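Local coordinates for flagellar basal body protein (Helicobacter pylori, PDB 5NPY) that probably forms part of the flagellar hook, the curved segment that joins the filament to the rod of the basal body, at residues N158-A161 against R162-I166. Sequence-based numbering, arbitrary orientation.
Sequences NSTA and RDEDI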
ATOM      1  N   ASN A 158      -2.264 -15.066 -16.711  1.00 56.61           N
ATOM      2  CA  ASN A 158      -2.016 -13.633 -16.778  1.00 52.89           C
ATOM      3  C   ASN A 158      -3.017 -12.936 -15.870  1.00 53.25           C
ATOM      4  O   ASN A 158      -4.228 -12.974 -16.121  1.00 52.76           O
ATOM      5  CB  ASN A 158      -2.105 -13.121 -18.219  1.00 55.12           C
ATOM      6  CG  ASN A 158      -0.940 -13.592 -19.071  1.00 63.62           C
ATOM      7  OD1 ASN A 158      -0.253 -14.548 -18.718  1.00 65.25           O
ATOM      8  ND2 ASN A 158      -0.708 -12.920 -20.192  1.00 72.33           N
ATOM      9  N   SER A 159      -2.496 -12.299 -14.825  1.00 58.33           N
ATOM     10  CA  SER A 159      -3.305 -11.720 -13.760  1.00 63.27           C
ATOM     11  C   SER A 159      -4.313 -10.699 -14.283  1.00 59.78           C
ATOM     12  O   SER A 159      -4.050  -9.957 -15.234  1.00 54.75           O
ATOM     13  CB  SER A 159      -2.387 -11.041 -12.744  1.00 63.84           C
ATOM     14  OG  SER A 159      -3.044 -10.829 -11.509  1.00 53.00           O
ATOM     15  N   THR A 160      -5.473 -10.652 -13.628  1.00 65.22           N
ATOM     16  CA  THR A 160      -6.438  -9.577 -13.816  1.00 71.21           C
ATOM     17  C   THR A 160      -6.961  -9.141 -12.455  1.00 77.61           C
ATOM     18  O   THR A 160      -6.674  -9.759 -11.425  1.00 74.60           O
ATOM     19  CB  THR A 160      -7.614  -9.987 -14.719  1.00 66.30           C
ATOM     20  OG1 THR A 160      -8.250 -11.152 -14.183  1.00 71.48           O
ATOM     21  CG2 THR A 160      -7.150 -10.265 -16.135  1.00 56.17           C
ATOM     22  N   ALA A 161      -7.744  -8.062 -12.464  1.00 83.66           N
ATOM     23  CA  ALA A 161      -8.343  -7.510 -11.255  1.00 80.22           C
ATOM     24  C   ALA A 161      -9.655  -8.218 -10.942  1.00 70.26           C
ATOM     25  O   ALA A 161     -10.464  -8.469 -11.837  1.00 67.57           O
ATOM     26  CB  ALA A 161      -8.584  -6.006 -11.411  1.00 79.78           C
ATOM     27  N   ARG A 162      -9.862  -8.518  -9.655  1.00 64.92           N
ATOM     28  CA  ARG A 162     -11.000  -9.338  -9.244  1.00 67.75           C
ATOM     29  C   ARG A 162     -12.336  -8.687  -9.590  1.00 73.60           C
ATOM     30  O   ARG A 162     -13.324  -9.395  -9.820  1.00 76.53           O
ATOM     31  CB  ARG A 162     -10.929  -9.620  -7.740  1.00 64.87           C
ATOM     32  CG  ARG A 162     -11.856 -10.729  -7.273  1.00 65.71           C
ATOM     33  CD  ARG A 162     -11.509 -12.062  -7.928  1.00 67.51           C
ATOM     34  NE  ARG A 162     -10.167 -12.523  -7.578  1.00 70.47           N
ATOM     35  CZ  ARG A 162      -9.119 -12.528  -8.403  1.00 74.73           C
ATOM     36  NH1 ARG A 162      -9.231 -12.106  -9.660  1.00 65.88           N
ATOM     37  NH2 ARG A 162      -7.946 -12.968  -7.964  1.00 81.78           N
ATOM     38  N   ASP A 163     -12.384  -7.351  -9.630  1.00 71.68           N
ATOM     39  CA  ASP A 163     -13.625  -6.652  -9.957  1.00 66.57           C
ATOM     40  C   ASP A 163     -14.104  -6.997 -11.366  1.00 59.73           C
ATOM     41  O   ASP A 163     -15.264  -7.377 -11.563  1.00 52.54           O
ATOM     42  CB  ASP A 163     -13.431  -5.140  -9.810  1.00 72.90           C
ATOM     43  CG  ASP A 163     -13.360  -4.692  -8.359  1.00 84.32           C
ATOM     44  OD1 ASP A 163     -13.968  -5.360  -7.494  1.00 86.73           O
ATOM     45  OD2 ASP A 163     -12.703  -3.663  -8.085  1.00 91.58           O
ATOM     46  N   GLU A 164     -13.217  -6.871 -12.363  1.00 65.44           N
ATOM     47  CA  GLU A 164     -13.612  -7.146 -13.743  1.00 73.44           C
ATOM     48  C   GLU A 164     -13.824  -8.639 -13.986  1.00 77.11           C
ATOM     49  O   GLU A 164     -14.663  -9.011 -14.816  1.00 73.67           O
ATOM     50  CB  GLU A 164     -12.581  -6.571 -14.723  1.00 75.24           C
ATOM     51  CG  GLU A 164     -11.132  -7.014 -14.492  1.00 85.09           C
ATOM     52  CD  GLU A 164     -10.097  -5.982 -14.972  1.00 86.92           C
ATOM     53  OE1 GLU A 164     -10.467  -4.798 -15.147  1.00 89.42           O
ATOM     54  OE2 GLU A 164      -8.911  -6.353 -15.167  1.00 74.51           O
ATOM     55  N   ASP A 165     -13.089  -9.506 -13.274  1.00 72.63           N
ATOM     56  CA  ASP A 165     -13.361 -10.940 -13.350  1.00 56.37           C
ATOM     57  C   ASP A 165     -14.813 -11.231 -13.004  1.00 54.28           C
ATOM     58  O   ASP A 165     -15.536 -11.867 -13.782  1.00 49.39           O
ATOM     59  CB  ASP A 165     -12.434 -11.721 -12.415  1.00 44.35           C
ATOM     60  CG  ASP A 165     -11.044 -11.913 -12.990  1.00 52.24           C
ATOM     61  OD1 ASP A 165     -10.161 -12.437 -12.268  1.00 55.75           O
ATOM     62  OD2 ASP A 165     -10.829 -11.526 -14.161  1.00 56.90           O
ATOM     63  N   ILE A 166     -15.259 -10.736 -11.845  1.00 52.53           N
ATOM     64  CA  ILE A 166     -16.593 -11.038 -11.330  1.00 52.95           C
ATOM     65  C   ILE A 166     -17.673 -10.602 -12.314  1.00 65.97           C
ATOM     66  O   ILE A 166     -18.701 -11.274 -12.466  1.00 68.45           O
ATOM     67  CB  ILE A 166     -16.771 -10.380  -9.950  1.00 45.51           C
ATOM     68  CG1 ILE A 166     -16.105 -11.244  -8.878  1.00 47.33           C
ATOM     69  CG2 ILE A 166     -18.242 -10.131  -9.641  1.00 39.95           C
ATOM     70  CD1 ILE A 166     -15.487 -10.459  -7.748  1.00 47.58           C
TER
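Thr-160 lays its hydroxyl against the carboxylate of Asp-165, one turn into the helix that starts at Arg-162. Thr-160 OG1 donates to Asp-165 OD2 at 2.6 Å, meeting that oxygen on its syn side, 22° out of the carboxylate plane. The bond depends on the threonine torsion: a chi1 of 56° turns OG1 in toward the helix, leaving the methyl CG2 anti to the carbonyl carbon. Asp-165 uses its other oxygen for a salt bridge, Arg-162 NH1 lying 2.8 Å from Asp-165 OD1. Arg-162 gets there by bending at chi2 and chi3, which curls the guanidinium back beside the start of the helix. The buried carboxylate is thus held at both oxygens, which should favour its charged form. Ala-161 stands at the N-cap, and its carbonyl accepts the first helical bond, from Asp-165 N to Ala-161 O, 3.2 Å and nearly straight at 167°. Glu-164 runs back extended past the Ala-161 carbonyl, with CG 3.1 Å from Ala-161 O. Its carboxylate reaches the N-H of the N-cap residue, Ala-161 N making a weak bond of 3.4 Å to Glu-164 OE2. An N3 glutamate on the N-cap N-H is half of a capping box; alanine has no side-chain acceptor to return the bond. Lys-151 adds a second salt bridge at Asp-165 OD1, and Ser-159 OG is hydrogen-bonded to Glu-500 OE2. Within the hook-protein D1 family region, the short link leads from strand 156-157 into helix 162-168, whose Arg-162 and Asp-165 side chains pack on Pro-501 of strand 499-509.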